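Local coordinates for beta-fructofuranosidase (Arthrobacter, PDB 3WPU), which belongs to the levansucrase/invertase family in the beta-fructosidase clan, whose members are built on a five-bladed beta-propeller, at residues D22-K27 with R379-P384; E258-F263 with V308-A313; Q341-D346 with H423-G428; D346-L351 with V374-R379. All coordinates share one frame; numbering follows the deposited sequence.

How the contacts relate
From the N terminus, contact 1 opens first: residues 22-27, ending in the outer strand 26-27, wait some 350 residues for 379-384 and so close the widest loop. Within that span contact 2 pairs strands 260-266 and 305-313 of the sheet to which strand 26-27 is added. Contact 3 opens at 341-346 and closes at 423-428, after contact 1 has closed, so these two cross. Contact 4, which starts at Asp346 and ends at Arg379, falls inside both and shares those residues with contacts 3 and 1. Contacts 2 and 4 hold sheets together internally; contacts 1 and 3 join the sheet containing strands 340-345 and 348-355 to those containing 26-27 and 423-425.

Contact 1 of 4, residues D22-K27 with R379-P384; sequences DDFTAK and RSDYQP
Arg379 reaches across to Asp22 and Phe24 with CG anti to its backbone N (chi1 -176°) and a bend at chi3 (-52°), which turns the guanidinium onto their carbonyls. Phe24, its CG also anti to N, brings its ring to the inverse gamma turn centred on Asp381. In the propeller, this joins the short outer strand 26-27 of one sheet to the link between strands 369-375 and 383-384 of another. Arg379 NH1 donates to Phe24 O over 2.8 Å at 157°, with the oxygen near the guanidinium plane. Asp22 O instead lies over one face, 3.0 Å from Arg379 NE but poorly angled for a bond. NH2 also donates to the carbonyls of Pro20 and Pro325, and NH1 to that of Pro326, so several backbone oxygens hold this buried cation. Phe24 CE2 approaches Ser380 O edge-on at 3.4 Å, while Phe24 CZ packs 3.7 Å from Asp381 CB. Ala26 CB faces both Ser380 O and the edge of the Tyr382 ring, 4.0 Å from Tyr382 CD1. Asp381, also bonded to His13 and Thr14, accepts at OD1 from a water that takes the Lys27 N-H; a second water donates to Lys27 O and Tyr382 O, 2.9 Å from each.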
loop_
_atom_site.group_PDB
_atom_site.type_symbol
_atom_site.label_atom_id
_atom_site.label_comp_id
_atom_site.label_asym_id
_atom_site.label_seq_id
_atom_site.Cartn_x
_atom_site.Cartn_y
_atom_site.Cartn_z
ATOM N N ASP A 22 -17.008 -1.406 17.348
ATOM C CA ASP A 22 -17.279 -2.755 17.842
ATOM C C ASP A 22 -16.024 -3.610 17.894
ATOM O O ASP A 22 -15.006 -3.251 17.317
ATOM C CB ASP A 22 -18.304 -3.468 16.942
ATOM C CG ASP A 22 -19.731 -2.957 17.143
ATOM O OD1 ASP A 22 -20.011 -2.317 18.186
ATOM O OD2 ASP A 22 -20.598 -3.210 16.265
ATOM N N ASP A 23 -16.106 -4.721 18.611
ATOM C CA ASP A 23 -14.938 -5.560 18.876
ATOM C C ASP A 23 -14.717 -6.692 17.888
ATOM O O ASP A 23 -13.707 -7.403 17.980
ATOM C CB ASP A 23 -15.041 -6.074 20.302
ATOM C CG ASP A 23 -14.953 -4.959 21.271
ATOM O OD1 ASP A 23 -16.008 -4.448 21.707
ATOM O OD2 ASP A 23 -13.831 -4.525 21.515
ATOM N N PHE A 24 -15.624 -6.860 16.933
ATOM C CA PHE A 24 -15.490 -7.943 15.987
ATOM C C PHE A 24 -14.254 -7.781 15.118
ATOM O O PHE A 24 -14.072 -6.750 14.484
ATOM C CB PHE A 24 -16.695 -7.998 15.072
ATOM C CG PHE A 24 -16.636 -9.132 14.107
ATOM C CD1 PHE A 24 -17.137 -10.380 14.443
ATOM C CD2 PHE A 24 -16.028 -8.959 12.865
ATOM C CE1 PHE A 24 -17.088 -11.434 13.529
ATOM C CE2 PHE A 24 -15.943 -10.016 11.968
ATOM C CZ PHE A 24 -16.472 -11.255 12.301
ATOM N N THR A 25 -13.461 -8.835 15.050
ATOM C CA THR A 25 -12.276 -8.884 14.182
ATOM C C THR A 25 -12.455 -10.071 13.242
ATOM O O THR A 25 -12.603 -11.227 13.699
ATOM C CB THR A 25 -11.003 -9.078 14.998
ATOM O OG1 THR A 25 -10.793 -7.994 15.898
ATOM C CG2 THR A 25 -9.772 -9.182 14.077
ATOM N N ALA A 26 -12.422 -9.787 11.939
ATOM C CA ALA A 26 -12.513 -10.825 10.904
ATOM C C ALA A 26 -11.219 -11.612 10.904
ATOM O O ALA A 26 -10.166 -11.046 11.198
ATOM C CB ALA A 26 -12.720 -10.225 9.531
ATOM N N LYS A 27 -11.326 -12.892 10.573
ATOM C CA LYS A 27 -10.151 -13.766 10.454
ATOM C C LYS A 27 -9.940 -14.194 9.024
ATOM O O LYS A 27 -10.871 -14.655 8.341
ATOM C CB LYS A 27 -10.331 -15.004 11.333
ATOM C CG LYS A 27 -10.446 -14.679 12.816
ATOM C CD LYS A 27 -10.561 -15.940 13.634
ATOM C CE LYS A 27 -10.703 -15.641 15.107
ATOM N NZ LYS A 27 -12.072 -15.158 15.399
ATOM N N ARG A 379 -15.600 -2.474 9.179
ATOM C CA ARG A 379 -15.563 -3.609 10.093
ATOM C C ARG A 379 -16.680 -4.564 9.692
ATOM O O ARG A 379 -17.869 -4.250 9.812
ATOM C CB ARG A 379 -15.706 -3.172 11.561
ATOM C CG ARG A 379 -15.567 -4.319 12.555
ATOM C CD ARG A 379 -15.675 -3.950 14.024
ATOM N NE ARG A 379 -14.775 -2.859 14.360
ATOM C CZ ARG A 379 -13.464 -3.002 14.535
ATOM N NH1 ARG A 379 -12.925 -4.201 14.490
ATOM N NH2 ARG A 379 -12.726 -1.936 14.802
ATOM N N SER A 380 -16.301 -5.717 9.182
ATOM C CA SER A 380 -17.265 -6.698 8.743
ATOM C C SER A 380 -16.701 -8.096 8.866
ATOM O O SER A 380 -15.504 -8.254 9.083
ATOM C CB SER A 380 -17.696 -6.369 7.311
ATOM O OG SER A 380 -16.616 -6.504 6.394
ATOM N N ASP A 381 -17.532 -9.121 8.691
ATOM C CA ASP A 381 -17.005 -10.472 8.584
ATOM C C ASP A 381 -16.523 -10.681 7.164
ATOM O O ASP A 381 -17.185 -11.303 6.324
ATOM C CB ASP A 381 -18.020 -11.540 9.003
ATOM C CG ASP A 381 -17.448 -12.935 8.897
ATOM O OD1 ASP A 381 -16.195 -13.075 8.771
ATOM O OD2 ASP A 381 -18.220 -13.914 8.884
ATOM N N TYR A 382 -15.345 -10.121 6.900
ATOM C CA TYR A 382 -14.787 -10.055 5.561
ATOM C C TYR A 382 -14.688 -11.430 4.890
ATOM O O TYR A 382 -14.315 -12.423 5.528
ATOM C CB TYR A 382 -13.390 -9.448 5.616
ATOM C CG TYR A 382 -13.340 -7.934 5.660
ATOM C CD1 TYR A 382 -13.087 -7.246 6.855
ATOM C CD2 TYR A 382 -13.536 -7.179 4.496
ATOM C CE1 TYR A 382 -13.058 -5.852 6.897
ATOM C CE2 TYR A 382 -13.483 -5.791 4.533
ATOM C CZ TYR A 382 -13.236 -5.132 5.734
ATOM O OH TYR A 382 -13.192 -3.751 5.704
ATOM N N GLN A 383 -15.034 -11.444 3.609
ATOM C CA GLN A 383 -14.894 -12.603 2.756
ATOM C C GLN A 383 -13.584 -12.444 1.993
ATOM O O GLN A 383 -13.492 -11.554 1.149
ATOM C CB GLN A 383 -16.031 -12.622 1.751
ATOM C CG GLN A 383 -15.935 -13.689 0.686
ATOM C CD GLN A 383 -15.878 -15.070 1.308
ATOM O OE1 GLN A 383 -16.817 -15.489 2.004
ATOM N NE2 GLN A 383 -14.760 -15.751 1.144
ATOM N N PRO A 384 -12.600 -13.307 2.261
ATOM C CA PRO A 384 -11.413 -13.254 1.393
ATOM C C PRO A 384 -11.751 -13.529 -0.059
ATOM O O PRO A 384 -12.589 -14.387 -0.359
ATOM C CB PRO A 384 -10.530 -14.360 1.966
ATOM C CG PRO A 384 -10.936 -14.499 3.388
ATOM C CD PRO A 384 -12.443 -14.330 3.303
HETATM O O HOH W 1 -14.047 -13.862 10.420
HETATM O O HOH W 2 -11.596 -12.580 6.415
#

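Contact 2 of 4, residues E258-F263 with V308-A313; sequences ETFMVF and VGLAKA
Lys312 NZ and Glu258 OE2 form a salt bridge of 2.6 Å across the end of the strand pair. The lysine, fully extended, meets the oxygen from above the carboxylate plane, 62° out of it. Glu21 gives the same ammonium a second acidic partner, so two carboxylates probably share its charge. Beside this bridge a water accepts from Thr259 N and donates to Ala313 O, carrying the ladder on past its last direct bond, the nearly straight one from Ala313 N to Thr259 O. Inward, Met261 and Ala311 exchange N-H...O bonds of 2.9 Å each way, and Phe263 and Gly309 form the next hydrogen-bonded pair. There Gly309 N to Phe263 O is short at 2.8 Å, while the return bond from Phe263 N to Gly309 O stretches to 3.3 Å and arrives well above the carbonyl plane.

On one face of the sheet the Phe260 ring runs alongside the aliphatic part of Lys312, with Phe260 CE1 3.8 Å from Lys312 CB. Val262 CG1 meets Leu310 CD1 at the same separation. On the other face Phe263 holds CG between the backbone N and the carbonyl carbon (chi1 52°), which folds the ring across the strand onto Gly309. Gly309 CA makes a CH-pi contact 3.9 Å from the centroid of the Phe263 ring, and Ala311 CB touches the ring at CE2. Strands 245-250 and 321-331 flank the pair, making these the two central strands of an antiparallel beta-propeller blade.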
loop_
_atom_site.group_PDB
_atom_site.type_symbol
_atom_site.label_atom_id
_atom_site.label_comp_id
_atom_site.label_asym_id
_atom_site.label_seq_id
_atom_site.Cartn_x
_atom_site.Cartn_y
_atom_site.Cartn_z
ATOM N N GLU A 258 -16.425 11.602 9.490
ATOM C CA GLU A 258 -15.436 11.003 10.366
ATOM C C GLU A 258 -14.249 10.605 9.510
ATOM O O GLU A 258 -14.408 10.410 8.324
ATOM C CB GLU A 258 -16.007 9.773 11.054
ATOM C CG GLU A 258 -17.151 10.123 11.992
ATOM C CD GLU A 258 -17.653 8.945 12.788
ATOM O OE1 GLU A 258 -17.564 7.796 12.302
ATOM O OE2 GLU A 258 -18.155 9.183 13.916
ATOM N N THR A 259 -13.073 10.565 10.117
ATOM C CA THR A 259 -11.870 10.070 9.418
ATOM C C THR A 259 -11.326 8.846 10.124
ATOM O O THR A 259 -11.092 8.861 11.343
ATOM C CB THR A 259 -10.781 11.152 9.305
ATOM O OG1 THR A 259 -11.332 12.306 8.653
ATOM C CG2 THR A 259 -9.561 10.630 8.476
ATOM N N PHE A 260 -11.051 7.805 9.333
ATOM C CA PHE A 260 -10.483 6.566 9.844
ATOM C C PHE A 260 -9.130 6.338 9.225
ATOM O O PHE A 260 -8.751 7.025 8.291
ATOM C CB PHE A 260 -11.380 5.372 9.551
ATOM C CG PHE A 260 -12.674 5.415 10.307
ATOM C CD1 PHE A 260 -12.746 4.879 11.580
ATOM C CD2 PHE A 260 -13.790 5.986 9.741
ATOM C CE1 PHE A 260 -13.935 4.934 12.305
ATOM C CE2 PHE A 260 -14.982 6.039 10.460
ATOM C CZ PHE A 260 -15.040 5.509 11.724
ATOM N N MET A 261 -8.425 5.383 9.808
ATOM C CA MET A 261 -7.106 4.961 9.329
ATOM C C MET A 261 -6.994 3.462 9.498
ATOM O O MET A 261 -7.374 2.923 10.530
ATOM C CB MET A 261 -6.033 5.659 10.168
ATOM C CG MET A 261 -4.568 5.225 9.914
ATOM S SD MET A 261 -3.497 5.747 11.265
ATOM C CE MET A 261 -3.594 7.533 11.174
ATOM N N VAL A 262 -6.403 2.796 8.507
ATOM C CA VAL A 262 -5.935 1.441 8.680
ATOM C C VAL A 262 -4.422 1.421 8.611
ATOM O O VAL A 262 -3.783 2.346 8.092
ATOM C CB VAL A 262 -6.558 0.412 7.687
ATOM C CG1 VAL A 262 -8.053 0.253 7.962
ATOM C CG2 VAL A 262 -6.346 0.804 6.250
ATOM N N PHE A 263 -3.872 0.391 9.229
ATOM C CA PHE A 263 -2.433 0.231 9.312
ATOM C C PHE A 263 -2.132 -1.229 9.620
ATOM O O PHE A 263 -3.009 -1.988 10.004
ATOM C CB PHE A 263 -1.855 1.139 10.415
ATOM C CG PHE A 263 -2.535 0.974 11.741
ATOM C CD1 PHE A 263 -2.084 0.037 12.653
ATOM C CD2 PHE A 263 -3.638 1.727 12.055
ATOM C CE1 PHE A 263 -2.723 -0.162 13.848
ATOM C CE2 PHE A 263 -4.292 1.530 13.261
ATOM C CZ PHE A 263 -3.829 0.599 14.158
ATOM N N VAL A 308 -4.544 -6.247 10.829
ATOM C CA VAL A 308 -4.802 -4.956 10.244
ATOM C C VAL A 308 -5.603 -4.187 11.267
ATOM O O VAL A 308 -6.680 -4.615 11.681
ATOM C CB VAL A 308 -5.578 -5.013 8.899
ATOM C CG1 VAL A 308 -5.914 -3.616 8.442
ATOM C CG2 VAL A 308 -4.724 -5.731 7.849
ATOM N N GLY A 309 -5.046 -3.049 11.654
ATOM C CA GLY A 309 -5.663 -2.161 12.634
ATOM C C GLY A 309 -6.532 -1.078 12.053
ATOM O O GLY A 309 -6.491 -0.772 10.863
ATOM N N LEU A 310 -7.377 -0.516 12.925
ATOM C CA LEU A 310 -8.255 0.603 12.603
ATOM C C LEU A 310 -8.080 1.656 13.710
ATOM O O LEU A 310 -7.886 1.309 14.896
ATOM C CB LEU A 310 -9.719 0.151 12.568
ATOM C CG LEU A 310 -10.722 1.178 12.033
ATOM C CD1 LEU A 310 -10.530 1.510 10.560
ATOM C CD2 LEU A 310 -12.152 0.701 12.294
ATOM N N ALA A 311 -8.103 2.920 13.310
ATOM C CA ALA A 311 -8.092 4.041 14.242
ATOM C C ALA A 311 -9.046 5.095 13.712
ATOM O O ALA A 311 -9.361 5.149 12.516
ATOM C CB ALA A 311 -6.701 4.620 14.427
ATOM N N LYS A 312 -9.528 5.921 14.631
ATOM C CA LYS A 312 -10.444 6.995 14.317
ATOM C C LYS A 312 -9.899 8.329 14.832
ATOM O O LYS A 312 -9.409 8.414 15.965
ATOM C CB LYS A 312 -11.793 6.699 14.957
ATOM C CG LYS A 312 -12.841 7.757 14.693
ATOM C CD LYS A 312 -14.119 7.392 15.434
ATOM C CE LYS A 312 -15.172 8.445 15.173
ATOM N NZ LYS A 312 -16.520 8.037 15.657
ATOM N N ALA A 313 -9.993 9.360 13.990
ATOM C CA ALA A 313 -9.512 10.711 14.347
ATOM C C ALA A 313 -10.473 11.332 15.366
ATOM O O ALA A 313 -11.713 11.146 15.288
ATOM C CB ALA A 313 -9.407 11.590 13.119
HETATM O O HOH W 3 -13.257 11.129 13.011
#

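Contact 3 of 4, residues Q341-D346 with H423-G428; sequences QIYFKD and HYVMPG
Gln341 points its side chain at strand 423-425 and grips Val425 at both backbone groups. Its CG sits between the backbone N and the carbonyl carbon (chi1 58°), and the chain runs straight on from there, carrying the amide across the gap. Val425 N donates to Gln341 OE1 over 2.9 Å in a nearly straight bond, 175° at the hydrogen. Gln341 NE2 returns a 2.9 Å bond to Val425 O, in the carbonyl plane and on a lone pair. Accepting from the N-H and donating to the C=O of one residue, the amide is fixed in rotation and supplies the bonds an edge strand would offer. The amide also lies over one face of the Tyr424 ring, planes 21° apart, with Gln341 NE2 3.7 Å from Tyr424 CE1. By contrast, the carbonyl oxygen of His423 is buried here with no partner in the model.

Two residues on, Tyr343 sends its ring out on the same side, at about a right angle to the Val425 side chain. Tyr343 CE1 packs 3.8 Å from Val425 CG1 and, edge-on, 3.5 Å from Met426 O; its hydroxyl ends near Gly428 and bonds weakly to Gly429 N. The strand axes stay 8.7 Å apart, too far for a backbone ladder. Strands 341-345 and 423-425 are border strands of separate sheets, joined by side chains, consistent with the innermost strands of adjacent blades in a beta-propeller.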
loop_
_atom_site.group_PDB
_atom_site.type_symbol
_atom_site.label_atom_id
_atom_site.label_comp_id
_atom_site.label_asym_id
_atom_site.label_seq_id
_atom_site.Cartn_x
_atom_site.Cartn_y
_atom_site.Cartn_z
ATOM N N GLN A 341 -5.176 -0.974 2.737
ATOM C CA GLN A 341 -6.029 0.141 2.306
ATOM C C GLN A 341 -7.446 -0.355 2.189
ATOM O O GLN A 341 -7.686 -1.528 1.985
ATOM C CB GLN A 341 -5.592 0.723 0.962
ATOM C CG GLN A 341 -5.574 -0.310 -0.158
ATOM C CD GLN A 341 -5.059 0.205 -1.481
ATOM O OE1 GLN A 341 -4.035 -0.311 -1.989
ATOM N NE2 GLN A 341 -5.751 1.183 -2.072
ATOM N N ILE A 342 -8.384 0.581 2.330
ATOM C CA ILE A 342 -9.795 0.333 2.136
ATOM C C ILE A 342 -10.227 1.060 0.864
ATOM O O ILE A 342 -9.972 2.257 0.696
ATOM C CB ILE A 342 -10.625 0.841 3.318
ATOM C CG1 ILE A 342 -10.218 0.120 4.621
ATOM C CG2 ILE A 342 -12.095 0.645 3.028
ATOM C CD1 ILE A 342 -10.646 -1.300 4.716
ATOM N N TYR A 343 -10.847 0.295 -0.017
ATOM C CA TYR A 343 -11.256 0.702 -1.354
ATOM C C TYR A 343 -12.736 0.443 -1.473
ATOM O O TYR A 343 -13.190 -0.672 -1.232
ATOM C CB TYR A 343 -10.469 -0.150 -2.353
ATOM C CG TYR A 343 -10.653 0.127 -3.809
ATOM C CD1 TYR A 343 -9.727 0.902 -4.514
ATOM C CD2 TYR A 343 -11.716 -0.445 -4.528
ATOM C CE1 TYR A 343 -9.880 1.141 -5.861
ATOM C CE2 TYR A 343 -11.861 -0.209 -5.888
ATOM C CZ TYR A 343 -10.925 0.575 -6.551
ATOM O OH TYR A 343 -11.033 0.808 -7.916
ATOM N N PHE A 344 -13.491 1.489 -1.793
ATOM C CA PHE A 344 -14.933 1.394 -1.771
ATOM C C PHE A 344 -15.465 1.229 -3.185
ATOM O O PHE A 344 -15.096 1.969 -4.108
ATOM C CB PHE A 344 -15.524 2.627 -1.113
ATOM C CG PHE A 344 -15.150 2.772 0.333
ATOM C CD1 PHE A 344 -15.734 1.963 1.300
ATOM C CD2 PHE A 344 -14.200 3.706 0.725
ATOM C CE1 PHE A 344 -15.387 2.102 2.643
ATOM C CE2 PHE A 344 -13.860 3.856 2.059
ATOM C CZ PHE A 344 -14.457 3.053 3.019
ATOM N N LYS A 345 -16.340 0.242 -3.353
ATOM C CA LYS A 345 -16.938 -0.041 -4.649
ATOM C C LYS A 345 -18.278 -0.748 -4.486
ATOM O O LYS A 345 -18.399 -1.716 -3.730
ATOM C CB LYS A 345 -15.978 -0.890 -5.504
ATOM C CG LYS A 345 -16.533 -1.142 -6.902
ATOM C CD LYS A 345 -15.527 -1.869 -7.759
ATOM C CE LYS A 345 -16.012 -2.082 -9.182
ATOM N NZ LYS A 345 -17.102 -3.077 -9.265
ATOM N N ASP A 346 -19.295 -0.230 -5.188
ATOM C CA ASP A 346 -20.611 -0.884 -5.270
ATOM C C ASP A 346 -21.199 -1.243 -3.910
ATOM O O ASP A 346 -21.775 -2.330 -3.726
ATOM C CB ASP A 346 -20.522 -2.122 -6.175
ATOM C CG ASP A 346 -20.234 -1.758 -7.622
ATOM O OD1 ASP A 346 -20.540 -0.619 -8.017
ATOM O OD2 ASP A 346 -19.664 -2.594 -8.351
ATOM N N HIS A 423 2.322 -3.106 -3.566
ATOM C CA HIS A 423 1.319 -2.713 -4.512
ATOM C C HIS A 423 0.327 -1.746 -3.846
ATOM O O HIS A 423 0.120 -1.763 -2.620
ATOM C CB HIS A 423 0.495 -3.907 -4.952
ATOM C CG HIS A 423 1.273 -5.027 -5.562
ATOM N ND1 HIS A 423 2.252 -5.720 -4.891
ATOM C CD2 HIS A 423 1.157 -5.615 -6.773
ATOM C CE1 HIS A 423 2.712 -6.685 -5.671
ATOM N NE2 HIS A 423 2.064 -6.639 -6.818
ATOM N N TYR A 424 -0.278 -0.926 -4.681
ATOM C CA TYR A 424 -1.264 0.042 -4.219
ATOM C C TYR A 424 -2.345 0.126 -5.271
ATOM O O TYR A 424 -2.061 0.363 -6.444
ATOM C CB TYR A 424 -0.576 1.397 -4.008
ATOM C CG TYR A 424 -1.551 2.460 -3.572
ATOM C CD1 TYR A 424 -1.930 2.585 -2.243
ATOM C CD2 TYR A 424 -2.110 3.310 -4.503
ATOM C CE1 TYR A 424 -2.870 3.518 -1.846
ATOM C CE2 TYR A 424 -3.043 4.269 -4.118
ATOM C CZ TYR A 424 -3.405 4.386 -2.808
ATOM O OH TYR A 424 -4.330 5.343 -2.385
ATOM N N VAL A 425 -3.604 -0.067 -4.837
ATOM C CA VAL A 425 -4.753 -0.081 -5.737
ATOM C C VAL A 425 -5.330 1.336 -5.859
ATOM O O VAL A 425 -5.690 1.958 -4.859
ATOM C CB VAL A 425 -5.855 -1.055 -5.239
ATOM C CG1 VAL A 425 -6.933 -1.187 -6.292
ATOM C CG2 VAL A 425 -5.241 -2.419 -4.903
ATOM N N MET A 426 -5.395 1.803 -7.100
ATOM C CA MET A 426 -5.778 3.148 -7.469
ATOM C C MET A 426 -7.175 3.117 -8.058
ATOM O O MET A 426 -7.703 2.053 -8.389
ATOM C CB MET A 426 -4.792 3.677 -8.513
ATOM C CG MET A 426 -3.369 3.592 -8.023
ATOM S SD MET A 426 -2.110 4.392 -9.050
ATOM C CE MET A 426 -2.170 3.342 -10.508
ATOM N N PRO A 427 -7.771 4.299 -8.239
ATOM C CA PRO A 427 -9.111 4.333 -8.813
ATOM C C PRO A 427 -9.206 3.599 -10.158
ATOM O O PRO A 427 -8.249 3.606 -10.968
ATOM C CB PRO A 427 -9.377 5.831 -8.954
ATOM C CG PRO A 427 -8.579 6.431 -7.838
ATOM C CD PRO A 427 -7.290 5.647 -7.887
ATOM N N GLY A 428 -10.328 2.898 -10.336
ATOM C CA GLY A 428 -10.564 2.090 -11.523
ATOM C C GLY A 428 -9.804 0.775 -11.559
ATOM O O GLY A 428 -9.716 0.137 -12.603
#

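Contact 4 of 4, residues D346-L351 with V374-R379; sequences DGKSYL and VGDGIR
Asp376 OD1 is gripped by Lys348 NZ, in a salt bridge of 2.8 Å, and by a water that donates to it and to Gly347 O. The ammonium comes in on the syn side of the carboxylate, 27° out of its plane. A bend at chi2 (-66°) folds Lys348 so that it runs alongside Asp376, both pointing the same way. A second water donates to Asp376 OD2 and bonds weakly to Lys348 NZ, while Gln15 takes another of the lysine's hydrogens; the pair sits at the turn end of the strands, where Asp376 is exposed, and water probably screens its charges.

Behind the bridge Ser349 and Gly375 form a hydrogen-bonded antiparallel pair, with Ser349 N to Gly375 O and Gly375 N to Ser349 O both 2.9 Å. These are the second and third strands of a beta-propeller sheet that runs up and down: Asp346 and Gly347, both with positive phi, make the tight type I' turn from strand 340-345 into 348-355, and strand 369-375 then lies alongside.

Farther in, Val374 places CG2 over one face of the Tyr350 ring, a CH-pi contact 3.6 Å from the centroid and 17° off the normal. The same methyl reaches back to Lys348, whose CB is 3.6 Å from Val374 CG2. Tyr350 OH bonds to Pro464 O beyond the pair. On the opposite face of the sheet Ser349 CB rests 3.4 Å from Gly377 O, and Ser349 OG, hydrogen-bonded to Tyr382 OH, lies 3.7 Å from Ile378 CA.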
loop_
_atom_site.group_PDB
_atom_site.type_symbol
_atom_site.label_atom_id
_atom_site.label_comp_id
_atom_site.label_asym_id
_atom_site.label_seq_id
_atom_site.Cartn_x
_atom_site.Cartn_y
_atom_site.Cartn_z
ATOM N N ASP A 346 -19.295 -0.230 -5.188
ATOM C CA ASP A 346 -20.611 -0.884 -5.270
ATOM C C ASP A 346 -21.199 -1.243 -3.910
ATOM O O ASP A 346 -21.775 -2.330 -3.726
ATOM C CB ASP A 346 -20.522 -2.122 -6.175
ATOM C CG ASP A 346 -20.234 -1.758 -7.622
ATOM O OD1 ASP A 346 -20.540 -0.619 -8.017
ATOM O OD2 ASP A 346 -19.664 -2.594 -8.351
ATOM N N GLY A 347 -21.023 -0.340 -2.946
ATOM C CA GLY A 347 -21.590 -0.507 -1.604
ATOM C C GLY A 347 -20.822 -1.455 -0.699
ATOM O O GLY A 347 -21.288 -1.817 0.378
ATOM N N LYS A 348 -19.652 -1.890 -1.166
ATOM C CA LYS A 348 -18.786 -2.773 -0.400
ATOM C C LYS A 348 -17.535 -2.058 0.079
ATOM O O LYS A 348 -17.086 -1.097 -0.531
ATOM C CB LYS A 348 -18.306 -3.949 -1.267
ATOM C CG LYS A 348 -19.396 -4.885 -1.758
ATOM C CD LYS A 348 -20.070 -5.650 -0.643
ATOM C CE LYS A 348 -21.062 -6.667 -1.194
ATOM N NZ LYS A 348 -21.583 -7.575 -0.160
ATOM N N SER A 349 -16.976 -2.581 1.174
ATOM C CA SER A 349 -15.646 -2.243 1.620
ATOM C C SER A 349 -14.701 -3.352 1.167
ATOM O O SER A 349 -14.893 -4.514 1.544
ATOM C CB SER A 349 -15.617 -2.161 3.145
ATOM O OG SER A 349 -14.301 -1.962 3.619
ATOM N N TYR A 350 -13.703 -2.992 0.365
ATOM C CA TYR A 350 -12.618 -3.902 -0.012
ATOM C C TYR A 350 -11.395 -3.537 0.818
ATOM O O TYR A 350 -10.939 -2.391 0.780
ATOM C CB TYR A 350 -12.279 -3.769 -1.490
ATOM C CG TYR A 350 -13.303 -4.400 -2.394
ATOM C CD1 TYR A 350 -13.196 -5.736 -2.786
ATOM C CD2 TYR A 350 -14.436 -3.691 -2.798
ATOM C CE1 TYR A 350 -14.157 -6.333 -3.595
ATOM C CE2 TYR A 350 -15.396 -4.288 -3.621
ATOM C CZ TYR A 350 -15.262 -5.598 -4.006
ATOM O OH TYR A 350 -16.229 -6.207 -4.804
ATOM N N LEU A 351 -10.853 -4.509 1.542
ATOM C CA LEU A 351 -9.634 -4.294 2.275
ATOM C C LEU A 351 -8.580 -5.019 1.447
ATOM O O LEU A 351 -8.727 -6.214 1.210
ATOM C CB LEU A 351 -9.729 -4.898 3.672
ATOM C CG LEU A 351 -8.421 -5.139 4.432
ATOM C CD1 LEU A 351 -7.629 -3.866 4.573
ATOM C CD2 LEU A 351 -8.649 -5.795 5.782
ATOM N N VAL A 374 -13.610 -8.651 1.150
ATOM C CA VAL A 374 -14.736 -7.774 0.881
ATOM C C VAL A 374 -15.830 -7.972 1.902
ATOM O O VAL A 374 -16.069 -9.079 2.364
ATOM C CB VAL A 374 -15.285 -8.009 -0.553
ATOM C CG1 VAL A 374 -15.857 -9.408 -0.756
ATOM C CG2 VAL A 374 -16.287 -6.924 -0.908
ATOM N N GLY A 375 -16.501 -6.874 2.237
ATOM C CA GLY A 375 -17.628 -7.000 3.147
ATOM C C GLY A 375 -18.491 -5.791 3.063
ATOM O O GLY A 375 -18.268 -4.893 2.266
ATOM N N ASP A 376 -19.498 -5.761 3.929
ATOM C CA ASP A 376 -20.493 -4.708 3.896
ATOM C C ASP A 376 -20.185 -3.464 4.723
ATOM O O ASP A 376 -20.989 -2.536 4.752
ATOM C CB ASP A 376 -21.843 -5.299 4.341
ATOM C CG ASP A 376 -22.446 -6.217 3.288
ATOM O OD1 ASP A 376 -22.161 -6.046 2.090
ATOM O OD2 ASP A 376 -23.262 -7.079 3.662
ATOM N N GLY A 377 -19.051 -3.450 5.409
ATOM C CA GLY A 377 -18.623 -2.338 6.237
ATOM C C GLY A 377 -17.126 -2.394 6.424
ATOM O O GLY A 377 -16.507 -3.453 6.172
ATOM N N ILE A 378 -16.532 -1.282 6.863
ATOM C CA ILE A 378 -15.070 -1.270 7.124
ATOM C C ILE A 378 -14.691 -2.274 8.228
ATOM O O ILE A 378 -13.605 -2.877 8.190
ATOM C CB ILE A 378 -14.512 0.140 7.403
ATOM C CG1 ILE A 378 -15.139 0.763 8.681
ATOM C CG2 ILE A 378 -14.787 1.007 6.180
ATOM C CD1 ILE A 378 -14.505 2.083 9.031
ATOM N N ARG A 379 -15.600 -2.474 9.179
ATOM C CA ARG A 379 -15.563 -3.609 10.093
ATOM C C ARG A 379 -16.680 -4.564 9.692
ATOM O O ARG A 379 -17.869 -4.250 9.812
ATOM C CB ARG A 379 -15.706 -3.172 11.561
ATOM C CG ARG A 379 -15.567 -4.319 12.555
ATOM C CD ARG A 379 -15.675 -3.950 14.024
ATOM N NE ARG A 379 -14.775 -2.859 14.360
ATOM C CZ ARG A 379 -13.464 -3.002 14.535
ATOM N NH1 ARG A 379 -12.925 -4.201 14.490
ATOM N NH2 ARG A 379 -12.726 -1.936 14.802
HETATM O O HOH W 4 -23.361 -3.764 0.803
HETATM O O HOH W 5 -23.851 -8.829 1.464
#